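PDB 5L20: clostripain-related protein from Bacteroides thetaiotaomicron, which is probably a cysteine peptidase of the clostripain (C11) family, represented here by its N-terminal portion. Local coordinates for residues Glu9-Met14 with Ser100-Tyr105; Asp44-Ile49 with Leu60-Tyr65. One frame throughout, in Å; residues are numbered along the deposited sequence.

Contact 1: residues Glu9-Met14 with Ser100-Tyr105; sequences EQTVFM and SPTKRY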
loop_
_atom_site.group_PDB
_atom_site.type_symbol
_atom_site.label_atom_id
_atom_site.label_comp_id
_atom_site.label_asym_id
_atom_site.label_seq_id
_atom_site.Cartn_x
_atom_site.Cartn_y
_atom_site.Cartn_z
ATOM N N GLU A 9 13.893 10.100 -3.948
ATOM C CA GLU A 9 13.364 10.359 -5.290
ATOM C C GLU A 9 11.891 9.961 -5.480
ATOM O O GLU A 9 11.115 10.744 -6.041
ATOM C CB GLU A 9 14.211 9.671 -6.376
ATOM C CG GLU A 9 15.613 10.245 -6.542
ATOM C CD GLU A 9 15.615 11.728 -6.861
ATOM O OE1 GLU A 9 14.799 12.166 -7.703
ATOM O OE2 GLU A 9 16.431 12.460 -6.255
ATOM N N GLN A 10 11.518 8.761 -5.041
ATOM C CA GLN A 10 10.200 8.235 -5.383
ATOM C C GLN A 10 9.650 7.352 -4.295
ATOM O O GLN A 10 10.374 6.575 -3.709
ATOM C CB GLN A 10 10.264 7.435 -6.688
ATOM C CG GLN A 10 8.905 6.911 -7.156
ATOM C CD GLN A 10 9.079 5.710 -8.052
ATOM O OE1 GLN A 10 9.994 4.902 -7.853
ATOM N NE2 GLN A 10 8.167 5.537 -9.009
ATOM N N THR A 11 8.359 7.509 -4.003
ATOM C CA THR A 11 7.611 6.575 -3.185
ATOM C C THR A 11 6.592 5.884 -4.062
ATOM O O THR A 11 5.786 6.568 -4.738
ATOM C CB THR A 11 6.841 7.305 -2.080
ATOM O OG1 THR A 11 7.751 8.019 -1.243
ATOM C CG2 THR A 11 6.040 6.340 -1.259
ATOM N N VAL A 12 6.627 4.555 -4.070
ATOM C CA VAL A 12 5.582 3.765 -4.707
ATOM C C VAL A 12 4.630 3.334 -3.596
ATOM O O VAL A 12 5.027 2.603 -2.672
ATOM C CB VAL A 12 6.152 2.517 -5.439
ATOM C CG1 VAL A 12 5.044 1.666 -6.018
ATOM C CG2 VAL A 12 7.133 2.943 -6.548
ATOM N N PHE A 13 3.393 3.818 -3.660
ATOM C CA PHE A 13 2.391 3.511 -2.653
ATOM C C PHE A 13 1.423 2.463 -3.174
ATOM O O PHE A 13 0.636 2.746 -4.077
ATOM C CB PHE A 13 1.655 4.786 -2.252
ATOM C CG PHE A 13 0.539 4.564 -1.266
ATOM C CD1 PHE A 13 0.710 3.719 -0.167
ATOM C CD2 PHE A 13 -0.672 5.239 -1.422
ATOM C CE1 PHE A 13 -0.334 3.540 0.734
ATOM C CE2 PHE A 13 -1.691 5.068 -0.520
ATOM C CZ PHE A 13 -1.534 4.222 0.551
ATOM N N MET A 14 1.463 1.272 -2.582
ATOM C CA MET A 14 0.540 0.205 -2.906
ATOM C C MET A 14 -0.626 0.295 -1.929
ATOM O O MET A 14 -0.433 0.132 -0.699
ATOM C CB MET A 14 1.222 -1.158 -2.822
ATOM C CG MET A 14 0.280 -2.274 -3.267
ATOM S SD MET A 14 1.150 -3.852 -3.385
ATOM C CE MET A 14 1.142 -3.990 -5.167
ATOM N N SER A 100 7.381 8.888 4.261
ATOM C CA SER A 100 8.239 8.772 3.084
ATOM C C SER A 100 8.251 10.064 2.276
ATOM O O SER A 100 7.547 10.190 1.283
ATOM C CB SER A 100 7.779 7.604 2.210
ATOM O OG SER A 100 8.724 7.382 1.165
ATOM N N PRO A 101 9.038 11.055 2.707
ATOM C CA PRO A 101 9.159 12.317 1.986
ATOM C C PRO A 101 10.020 12.161 0.740
ATOM O O PRO A 101 11.220 11.896 0.855
ATOM C CB PRO A 101 9.853 13.247 2.998
ATOM C CG PRO A 101 9.909 12.482 4.262
ATOM C CD PRO A 101 9.787 11.054 3.978
ATOM N N THR A 102 9.419 12.291 -0.441
ATOM C CA THR A 102 10.157 12.080 -1.681
ATOM C C THR A 102 9.689 13.104 -2.692
ATOM O O THR A 102 8.647 13.735 -2.503
ATOM C CB THR A 102 9.944 10.647 -2.266
ATOM O OG1 THR A 102 8.539 10.382 -2.399
ATOM C CG2 THR A 102 10.543 9.564 -1.374
ATOM N N LYS A 103 10.449 13.247 -3.776
ATOM C CA LYS A 103 10.118 14.177 -4.828
ATOM C C LYS A 103 8.857 13.741 -5.576
ATOM O O LYS A 103 8.026 14.576 -5.959
ATOM C CB LYS A 103 11.274 14.310 -5.815
ATOM C CG LYS A 103 12.485 15.021 -5.234
ATOM C CD LYS A 103 13.659 15.015 -6.191
ATOM C CE LYS A 103 14.896 15.612 -5.522
ATOM N NZ LYS A 103 16.109 15.488 -6.379
ATOM N N ARG A 104 8.756 12.447 -5.811
ATOM C CA ARG A 104 7.668 11.888 -6.610
ATOM C C ARG A 104 6.915 10.809 -5.838
ATOM O O ARG A 104 7.493 10.113 -4.989
ATOM C CB ARG A 104 8.207 11.226 -7.897
ATOM C CG ARG A 104 8.985 12.073 -8.904
ATOM C CD ARG A 104 9.420 11.113 -10.087
ATOM N NE ARG A 104 10.748 10.494 -9.930
ATOM C CZ ARG A 104 11.087 9.204 -10.116
ATOM N NH1 ARG A 104 10.215 8.248 -10.469
ATOM N NH2 ARG A 104 12.358 8.856 -9.935
ATOM N N TYR A 105 5.639 10.644 -6.194
ATOM C CA TYR A 105 4.768 9.588 -5.664
ATOM C C TYR A 105 4.013 8.911 -6.765
ATOM O O TYR A 105 3.633 9.564 -7.727
ATOM C CB TYR A 105 3.730 10.173 -4.670
ATOM C CG TYR A 105 4.403 10.730 -3.436
ATOM C CD1 TYR A 105 4.956 12.004 -3.435
ATOM C CD2 TYR A 105 4.515 9.947 -2.292
ATOM C CE1 TYR A 105 5.631 12.500 -2.316
ATOM C CE2 TYR A 105 5.192 10.443 -1.162
ATOM C CZ TYR A 105 5.736 11.701 -1.210
ATOM O OH TYR A 105 6.410 12.163 -0.084
#
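Two parallel strands of the mixed sheet begin side by side here: 10-16, an inner strand, and 104-109, which forms one border of the sheet and is entered soon after helix 86-99 ends. Arg104 is held at both of its backbone polar atoms, N donating to Glu9 O (2.9 Å) and O accepting from Thr11 N (2.9 Å, 162° at the hydrogen). That same oxygen takes a second proton from Thr102 OG1. The polar centre is Thr11: with its hydroxyl beside the backbone N (chi1 -60°), OG1 lies 2.7 Å from Ser100 OG and 2.7 Å from Thr102 OG1, while its CB rests 3.5 Å from Tyr105 CD2. Small hydroxyl residues suit this loop, which Tyr105 OH closes by donating to Ser100 O and accepting from Thr102 N. On the outer side Glu9, bent at chi2 (-57°), runs alongside the extended Lys103, whose NZ forms a salt bridge with Glu9 OE2 (3.0 Å), on its syn lone pair. Gln10 crosses obliquely, with CB over one face of the Arg104 guanidinium. An alanine in place of Glu9 would lose the carboxylate and probably leave the Lys103 end more mobile. Hydroxyls thus bind the buried side of the junction, and a salt bridge the more exposed side.

Contact 2: residues Asp44-Ile49 with Leu60-Tyr65; sequences DERIII and LFELAY
Phe61 O is gripped twice: Ile49 N donates to it at 2.8 Å, nearly along the C=O axis and almost straight (169°), and the CA-H of Ile48 adds a weaker contact. Phe61 N returns the bond to Ile49 O at 2.9 Å. Two residues along, Leu63 N reaches Ile47 O directly, but Ile47 N donates instead to a water 3.1 Å away, which also lies within hydrogen-bonding distance of Leu63 O and Glu62 OE2. Phe61 takes the crowded first torsion (chi1 62°), which brings its ring alongside Ile49; Ile49 CB sits over one face, 3.9 Å from the ring centroid, a CH-pi contact. Branched Ile47 and Ile49, with Leu63, suit this face because helix 23-37 packs on it through Leu33, Val37 and Ile30. On the other face Ile48 CG2 meets Leu60 CD1 at 3.7 Å, and Ile48 CD1 lies against Glu62 CB. The extended Glu62 lays OE2 3.2 Å from Arg46 CD, at the edge of the guanidinium; the salt bridge to NE is long, and Arg46 NH1 bonds Ser100 OG. Consecutive and antiparallel, strands 45-52 and 57-66 form a beta hairpin with one apolar and one mixed face, in the mixed sheet of an alpha/beta fold consistent with the caspase-like fold of clostripain relatives.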
loop_
_atom_site.group_PDB
_atom_site.type_symbol
_atom_site.label_atom_id
_atom_site.label_comp_id
_atom_site.label_asym_id
_atom_site.label_seq_id
_atom_site.Cartn_x
_atom_site.Cartn_y
_atom_site.Cartn_z
ATOM N N ASP A 44 17.043 4.808 -4.174
ATOM C CA ASP A 44 16.484 6.153 -4.295
ATOM C C ASP A 44 14.986 6.173 -4.048
ATOM O O ASP A 44 14.358 7.224 -4.196
ATOM C CB ASP A 44 16.712 6.729 -5.692
ATOM C CG ASP A 44 18.117 7.209 -5.926
ATOM O OD1 ASP A 44 18.760 7.711 -4.980
ATOM O OD2 ASP A 44 18.562 7.099 -7.091
ATOM N N GLU A 45 14.421 5.010 -3.739
ATOM C CA GLU A 45 12.959 4.872 -3.688
ATOM C C GLU A 45 12.530 4.104 -2.458
ATOM O O GLU A 45 13.315 3.329 -1.904
ATOM C CB GLU A 45 12.432 4.162 -4.941
ATOM C CG GLU A 45 12.828 4.798 -6.274
ATOM C CD GLU A 45 14.161 4.288 -6.818
ATOM O OE1 GLU A 45 14.741 3.340 -6.239
ATOM O OE2 GLU A 45 14.620 4.841 -7.840
ATOM N N ARG A 46 11.275 4.308 -2.048
ATOM C CA ARG A 46 10.655 3.503 -0.997
ATOM C C ARG A 46 9.367 2.881 -1.523
ATOM O O ARG A 46 8.684 3.480 -2.365
ATOM C CB ARG A 46 10.320 4.343 0.236
ATOM C CG ARG A 46 11.511 4.883 1.060
ATOM C CD ARG A 46 11.024 5.342 2.466
ATOM N NE ARG A 46 11.973 6.178 3.190
ATOM C CZ ARG A 46 12.139 7.487 2.987
ATOM N NH1 ARG A 46 11.430 8.127 2.055
ATOM N NH2 ARG A 46 13.040 8.162 3.696
ATOM N N ILE A 47 9.026 1.711 -0.998
ATOM C CA ILE A 47 7.744 1.077 -1.250
ATOM C C ILE A 47 6.966 1.087 0.058
ATOM O O ILE A 47 7.443 0.535 1.064
ATOM C CB ILE A 47 7.883 -0.370 -1.753
ATOM C CG1 ILE A 47 8.567 -0.378 -3.128
ATOM C CG2 ILE A 47 6.503 -1.008 -1.832
ATOM C CD1 ILE A 47 8.855 -1.732 -3.674
ATOM N N ILE A 48 5.799 1.715 0.045
ATOM C CA ILE A 48 4.930 1.842 1.213
ATOM C C ILE A 48 3.609 1.167 0.877
ATOM O O ILE A 48 3.072 1.392 -0.215
ATOM C CB ILE A 48 4.662 3.320 1.568
ATOM C CG1 ILE A 48 5.963 4.106 1.775
ATOM C CG2 ILE A 48 3.667 3.407 2.739
ATOM C CD1 ILE A 48 6.797 3.579 2.956
ATOM N N ILE A 49 3.094 0.328 1.773
ATOM C CA ILE A 49 1.878 -0.410 1.529
ATOM C C ILE A 49 0.846 -0.135 2.607
ATOM O O ILE A 49 1.173 -0.181 3.797
ATOM C CB ILE A 49 2.148 -1.922 1.450
ATOM C CG1 ILE A 49 3.264 -2.166 0.417
ATOM C CG2 ILE A 49 0.862 -2.674 1.158
ATOM C CD1 ILE A 49 3.528 -3.615 0.091
ATOM N N LEU A 60 -0.146 0.145 7.776
ATOM C CA LEU A 60 0.750 0.825 6.855
ATOM C C LEU A 60 2.164 0.319 7.114
ATOM O O LEU A 60 2.644 0.365 8.258
ATOM C CB LEU A 60 0.692 2.339 7.043
ATOM C CG LEU A 60 1.437 3.156 5.991
ATOM C CD1 LEU A 60 0.581 3.230 4.728
ATOM C CD2 LEU A 60 1.713 4.558 6.485
ATOM N N PHE A 61 2.857 -0.180 6.097
ATOM C CA PHE A 61 4.219 -0.663 6.321
ATOM C C PHE A 61 5.123 -0.413 5.123
ATOM O O PHE A 61 4.642 -0.133 4.003
ATOM C CB PHE A 61 4.229 -2.171 6.688
ATOM C CG PHE A 61 3.689 -3.089 5.613
ATOM C CD1 PHE A 61 2.329 -3.351 5.533
ATOM C CD2 PHE A 61 4.546 -3.732 4.743
ATOM C CE1 PHE A 61 1.826 -4.228 4.572
ATOM C CE2 PHE A 61 4.046 -4.608 3.756
ATOM C CZ PHE A 61 2.711 -4.851 3.687
ATOM N N GLU A 62 6.422 -0.497 5.358
ATOM C CA GLU A 62 7.403 -0.295 4.310
ATOM C C GLU A 62 8.049 -1.624 3.938
ATOM O O GLU A 62 8.287 -2.464 4.810
ATOM C CB GLU A 62 8.468 0.715 4.750
ATOM C CG GLU A 62 9.577 0.915 3.731
ATOM C CD GLU A 62 10.533 2.027 4.109
ATOM O OE1 GLU A 62 10.336 2.633 5.184
ATOM O OE2 GLU A 62 11.469 2.325 3.325
ATOM N N LEU A 63 8.273 -1.842 2.637
ATOM C CA LEU A 63 9.111 -2.955 2.182
ATOM C C LEU A 63 10.483 -2.410 1.973
ATOM O O LEU A 63 10.670 -1.499 1.162
ATOM C CB LEU A 63 8.607 -3.549 0.868
ATOM C CG LEU A 63 7.321 -4.340 0.871
ATOM C CD1 LEU A 63 7.184 -4.937 -0.530
ATOM C CD2 LEU A 63 7.335 -5.417 1.940
ATOM N N ALA A 64 11.459 -2.952 2.681
ATOM C CA ALA A 64 12.808 -2.461 2.499
ATOM C C ALA A 64 13.801 -3.600 2.378
ATOM O O ALA A 64 13.488 -4.755 2.644
ATOM C CB ALA A 64 13.191 -1.543 3.639
ATOM N N TYR A 65 14.995 -3.248 1.935
ATOM C CA TYR A 65 16.062 -4.218 1.779
ATOM C C TYR A 65 17.056 -3.998 2.912
ATOM O O TYR A 65 17.587 -2.903 3.067
ATOM C CB TYR A 65 16.722 -4.060 0.415
ATOM C CG TYR A 65 17.805 -5.066 0.108
ATOM C CD1 TYR A 65 17.487 -6.364 -0.278
ATOM C CD2 TYR A 65 19.149 -4.711 0.185
ATOM C CE1 TYR A 65 18.480 -7.287 -0.570
ATOM C CE2 TYR A 65 20.150 -5.629 -0.105
ATOM C CZ TYR A 65 19.807 -6.913 -0.483
ATOM O OH TYR A 65 20.794 -7.826 -0.774
HETATM O O HOH W 1 11.312 0.978 0.971
#

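From the N terminus the chain lays down strand 10-16, passes through helix 23-37, and enters strand 45-52. Contact 2 then closes a short loop, since 57-66 turns straight back against 45-52. After strand 69-79 and helix 86-99 the chain returns, and contact 1 closes a far longer loop that encloses contact 2; the two do not cross. They meet through strand 10-16, which has 104-109 on one flank and 45-52 on the other, with Val12 N probably bonding Arg46 O and Met14 N probably bonding Ile48 O. Through strand 10-16 the late strand 104-109 and the early hairpin become parts of one sheet.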